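Local coordinates for protein HTH-type transcriptional repressor PhnF (Mycobacterium smegmatis, PDB 3F8M) that represses the phnDCE operon for phosphate uptake when phosphate is available, binding DNA as a GntR-family regulator, at residues D28-R31 and P35-A38; A38-A43 and V48-V53. All blocks are in the same frame, centred on the assembly; numbering follows the deposited sequence. Where two conformers were deposited one is given.

Contact 1 (D28-R31 and P35-A38); sequences DGMR and PFPA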
loop_
_atom_site.group_PDB
_atom_site.type_symbol
_atom_site.label_atom_id
_atom_site.label_comp_id
_atom_site.label_asym_id
_atom_site.label_seq_id
_atom_site.Cartn_x
_atom_site.Cartn_y
_atom_site.Cartn_z
ATOM N N ASP A 28 25.678 -5.129 -13.882
ATOM C CA ASP A 28 25.309 -6.019 -15.007
ATOM C C ASP A 28 25.978 -7.398 -14.949
ATOM O O ASP A 28 25.397 -8.404 -15.373
ATOM C CB ASP A 28 25.628 -5.374 -16.365
ATOM C CG ASP A 28 25.150 -6.230 -17.543
ATOM O OD1 ASP A 28 23.922 -6.452 -17.651
ATOM O OD2 ASP A 28 25.994 -6.704 -18.346
ATOM N N GLY A 29 27.211 -7.425 -14.448
ATOM C CA GLY A 29 28.015 -8.637 -14.413
ATOM C C GLY A 29 27.940 -9.452 -13.140
ATOM O O GLY A 29 28.501 -10.548 -13.073
ATOM N N MET A 30 27.268 -8.935 -12.124
ATOM C CA MET A 30 27.238 -9.612 -10.835
ATOM C C MET A 30 25.942 -10.395 -10.658
ATOM O O MET A 30 24.969 -10.163 -11.378
ATOM C CB MET A 30 27.418 -8.603 -9.693
ATOM C CG MET A 30 28.753 -7.844 -9.730
ATOM S SD MET A 30 28.827 -6.324 -8.736
ATOM C CE MET A 30 29.158 -6.965 -7.071
ATOM N N ARG A 31 25.952 -11.304 -9.690
ATOM C CA ARG A 31 24.775 -12.079 -9.297
ATOM C C ARG A 31 24.159 -11.506 -8.050
ATOM O O ARG A 31 24.832 -10.819 -7.276
ATOM C CB ARG A 31 25.170 -13.520 -8.982
ATOM C CG ARG A 31 25.697 -14.271 -10.178
ATOM C CD ARG A 31 26.232 -15.628 -9.743
ATOM N NE ARG A 31 26.998 -16.253 -10.809
ATOM C CZ ARG A 31 27.673 -17.394 -10.695
ATOM N NH1 ARG A 31 27.709 -18.052 -9.542
ATOM N NH2 ARG A 31 28.315 -17.878 -11.743
ATOM N N PRO A 35 29.054 -9.288 -3.210
ATOM C CA PRO A 35 29.491 -8.035 -2.543
ATOM C C PRO A 35 30.367 -7.131 -3.376
ATOM O O PRO A 35 31.262 -7.626 -4.071
ATOM C CB PRO A 35 30.309 -8.548 -1.351
ATOM C CG PRO A 35 30.893 -9.863 -1.825
ATOM C CD PRO A 35 29.864 -10.462 -2.791
ATOM N N PHE A 36 30.123 -5.814 -3.296
ATOM C CA PHE A 36 30.970 -4.825 -3.937
ATOM C C PHE A 36 32.264 -4.760 -3.136
ATOM O O PHE A 36 32.245 -5.057 -1.953
ATOM C CB PHE A 36 30.282 -3.444 -3.910
ATOM C CG PHE A 36 29.272 -3.281 -5.008
ATOM C CD1 PHE A 36 29.639 -2.743 -6.229
ATOM C CD2 PHE A 36 27.976 -3.737 -4.842
ATOM C CE1 PHE A 36 28.707 -2.646 -7.282
ATOM C CE2 PHE A 36 27.051 -3.624 -5.881
ATOM C CZ PHE A 36 27.412 -3.084 -7.080
ATOM N N PRO A 37 33.362 -4.333 -3.769
ATOM C CA PRO A 37 34.602 -3.984 -3.038
ATOM C C PRO A 37 34.254 -2.910 -2.034
ATOM O O PRO A 37 33.236 -2.266 -2.218
ATOM C CB PRO A 37 35.440 -3.335 -4.133
ATOM C CG PRO A 37 35.129 -4.177 -5.337
ATOM C CD PRO A 37 33.584 -4.311 -5.227
ATOM N N ALA A 38 35.079 -2.698 -1.008
ATOM C CA ALA A 38 34.826 -1.590 -0.068
ATOM C C ALA A 38 34.849 -0.214 -0.753
ATOM O O ALA A 38 35.509 0.015 -1.817
ATOM C CB ALA A 38 35.795 -1.621 1.176
#
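With M30 CG anti to the carbonyl carbon (chi1 -61°), the side chain of M30 heads for the F36 ring. The chain runs on extended through chi2 and then bends at chi3, 81°. The bend swings the methyl group in over the ring. M30 crosses one face of the F36 ring obliquely. M30 CE sits 4.0 Å from the centroid of the F36 ring, almost exactly on the ring normal. This is a CH-pi contact. SD lies over the same face but further off centre, beside the CE1 and CZ side of the ring. M30 SD is 3.9 Å from F36 CZ. The pair is a Met-aromatic contact, and no hydrogen bond joins the two segments. M30 CE also rests against the backbone of P35, 3.7 Å from P35 O.

The contact lies in the winged helix-turn-helix domain of this GntR protein. It spans the loop from helix 15-29 to helix 39-45. M30 comes just after the first helix, and F36 lies shortly before the second. F36 is buried: it also packs on L23, M26 and L27 of helix 15-29. Strand 72-75, in the two-stranded sheet of the wing, supplies V75, which touches both M30 and F36. The backbone of F36 is hydrogen-bonded to T73 of the same strand.

Contact 2 (A38-A43 and V48-V53); sequences AEREIA and VARETV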
loop_
_atom_site.group_PDB
_atom_site.type_symbol
_atom_site.label_atom_id
_atom_site.label_comp_id
_atom_site.label_asym_id
_atom_site.label_seq_id
_atom_site.Cartn_x
_atom_site.Cartn_y
_atom_site.Cartn_z
ATOM N N ALA A 38 35.079 -2.698 -1.008
ATOM C CA ALA A 38 34.826 -1.590 -0.068
ATOM C C ALA A 38 34.849 -0.214 -0.753
ATOM O O ALA A 38 35.509 0.015 -1.817
ATOM C CB ALA A 38 35.795 -1.621 1.176
ATOM N N GLU A 39 34.093 0.689 -0.139
ATOM C CA GLU A 39 33.887 2.009 -0.689
ATOM C C GLU A 39 35.216 2.665 -1.017
ATOM O O GLU A 39 35.373 3.167 -2.100
ATOM C CB GLU A 39 33.001 2.870 0.229
ATOM C CG GLU A 39 33.564 3.372 1.528
ATOM C CD GLU A 39 32.722 4.566 2.092
ATOM O OE1 GLU A 39 31.462 4.516 2.065
ATOM O OE2 GLU A 39 33.327 5.560 2.560
ATOM N N ARG A 40 36.189 2.571 -0.127
ATOM C CA ARG A 40 37.481 3.218 -0.379
ATOM C C ARG A 40 38.205 2.660 -1.598
ATOM O O ARG A 40 38.841 3.439 -2.332
ATOM C CB ARG A 40 38.393 3.096 0.826
ATOM C CG ARG A 40 39.511 4.095 0.860
ATOM C CD ARG A 40 39.951 4.250 2.319
ATOM N NE ARG A 40 41.327 4.731 2.378
ATOM C CZ ARG A 40 41.675 6.012 2.413
ATOM N NH1 ARG A 40 40.746 6.965 2.407
ATOM N NH2 ARG A 40 42.962 6.334 2.454
ATOM N N GLU A 41 38.128 1.331 -1.814
ATOM C CA GLU A 41 38.790 0.730 -2.969
ATOM C C GLU A 41 38.168 1.242 -4.247
ATOM O O GLU A 41 38.873 1.636 -5.202
ATOM C CB GLU A 41 38.777 -0.820 -2.933
ATOM C CG GLU A 41 39.210 -1.426 -4.277
ATOM C CD GLU A 41 39.581 -2.908 -4.196
ATOM O OE1 GLU A 41 39.207 -3.587 -3.214
ATOM O OE2 GLU A 41 40.238 -3.383 -5.145
ATOM N N ILE A 42 36.842 1.260 -4.274
ATOM C CA ILE A 42 36.132 1.760 -5.438
ATOM C C ILE A 42 36.511 3.224 -5.713
ATOM O O ILE A 42 36.799 3.618 -6.853
ATOM C CB ILE A 42 34.573 1.639 -5.263
ATOM C CG1 ILE A 42 34.170 0.208 -4.867
ATOM C CG2 ILE A 42 33.860 2.073 -6.545
ATOM C CD1 ILE A 42 32.637 0.022 -4.711
ATOM N N ALA A 43 36.495 4.033 -4.662
ATOM C CA ALA A 43 36.794 5.453 -4.833
ATOM C C ALA A 43 38.164 5.634 -5.492
ATOM O O ALA A 43 38.303 6.390 -6.467
ATOM C CB ALA A 43 36.708 6.175 -3.481
ATOM N N VAL A 48 37.603 9.232 -7.382
ATOM C CA VAL A 48 36.597 10.042 -6.689
ATOM C C VAL A 48 36.710 9.878 -5.163
ATOM O O VAL A 48 37.384 8.980 -4.658
ATOM C CB VAL A 48 35.134 9.714 -7.156
ATOM C CG1 VAL A 48 34.949 9.991 -8.670
ATOM C CG2 VAL A 48 34.777 8.277 -6.832
ATOM N N ALA A 49 36.070 10.785 -4.439
ATOM C CA ALA A 49 36.021 10.755 -2.995
ATOM C C ALA A 49 35.309 9.479 -2.542
ATOM O O ALA A 49 34.442 8.966 -3.259
ATOM C CB ALA A 49 35.276 11.968 -2.491
ATOM N N ARG A 50 35.700 8.985 -1.367
ATOM C CA ARG A 50 34.976 7.910 -0.668
ATOM C C ARG A 50 33.499 8.260 -0.452
ATOM O O ARG A 50 32.625 7.381 -0.551
ATOM C CB ARG A 50 35.594 7.642 0.698
ATOM C CG ARG A 50 36.918 6.967 0.682
ATOM C CD ARG A 50 37.310 6.668 2.116
ATOM N NE ARG A 50 36.325 5.797 2.780
ATOM C CZ ARG A 50 36.333 5.503 4.081
ATOM N NH1 ARG A 50 37.275 6.004 4.878
ATOM N NH2 ARG A 50 35.394 4.708 4.586
ATOM N N GLU A 51 33.224 9.523 -0.145
ATOM C CA GLU A 51 31.844 9.988 0.079
ATOM C C GLU A 51 31.052 9.978 -1.227
ATOM O O GLU A 51 29.814 9.870 -1.224
ATOM C CB GLU A 51 31.805 11.388 0.678
ATOM C CG GLU A 51 32.383 11.531 2.093
ATOM C CD GLU A 51 33.920 11.512 2.173
ATOM O OE1 GLU A 51 34.619 11.576 1.133
ATOM O OE2 GLU A 51 34.436 11.433 3.312
ATOM N N THR A 52 31.761 10.087 -2.347
ATOM C CA THR A 52 31.112 10.014 -3.648
ATOM C C THR A 52 30.634 8.580 -3.962
ATOM O O THR A 52 29.543 8.393 -4.497
ATOM C CB THR A 52 32.000 10.563 -4.755
ATOM O OG1 THR A 52 32.402 11.901 -4.387
ATOM C CG2 THR A 52 31.216 10.610 -6.070
ATOM N N VAL A 53 31.461 7.591 -3.650
ATOM C CA VAL A 53 31.074 6.180 -3.831
ATOM C C VAL A 53 29.936 5.879 -2.856
ATOM O O VAL A 53 28.909 5.329 -3.256
ATOM C CB VAL A 53 32.265 5.196 -3.663
ATOM C CG1 VAL A 53 31.796 3.737 -3.735
ATOM C CG2 VAL A 53 33.316 5.447 -4.727
#
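E39 and R50 meet in a salt bridge on one side of this contact. A single carboxylate oxygen, E39 OE2, accepts from both R50 NE and R50 NH2, approaching the guanidinium obliquely. E39 OE2 lies 3.0 Å from both R50 NE and R50 NH2. Both hydrogen bonds are weak and bent, with angles of 127° at NE and 125° at NH2. The carboxylate and guanidinium planes are turned 80° apart, so this is not a flat two-oxygen pairing. The same OE2 also forms a salt bridge with R54.

The aliphatic part of R40 runs across R50. R40 NH1 touches R50 CD at 3.5 Å, with that carbon at the edge of the R40 guanidinium. The two guanidinium groups are close, R40 NH1 lying 4.4 Å from R50 NH1. E39 may offset part of the charge on R50.

Beneath the charged groups the packing is apolar. V53 CG1 meets I42 CB at 3.8 Å. V53 CG2 presses on A43 CA at 3.5 Å, tighter than usual. A43 CB packs 3.7 Å from R50 N at the start of the second helix. At the turn, V48 N gives a nearly straight hydrogen bond to A43 O, 3.1 Å long.

Residues 39-43 and 48-53 fall in the predicted helix-turn-helix motif. They join helix 39-45 to the start of helix 50-62, where A49 is the N-cap residue. Helix 15-29 packs beside them: its K15 and V19 touch V48, and its H16 and R20 touch T52.

How the contacts relate
Both contacts belong to the DNA-binding domain and meet at A38, the N-cap of helix 39-45. Contact 1 ties the loop before that helix to M30, just past the end of helix 15-29. Contact 2 ties the helix itself to helix 50-62. Their centres are about 14 Å apart, but I42 CD1 bridges them by packing on P37 O and F36 CB. Each contact is partly buried. F36 is the buried residue of contact 1, while I42, A43 and V53 are those of contact 2. Contact 1 depends on sulfur, methyl and ring packing beside the wing. Contact 2 adds a salt bridge and a backbone hydrogen bond to its apolar packing.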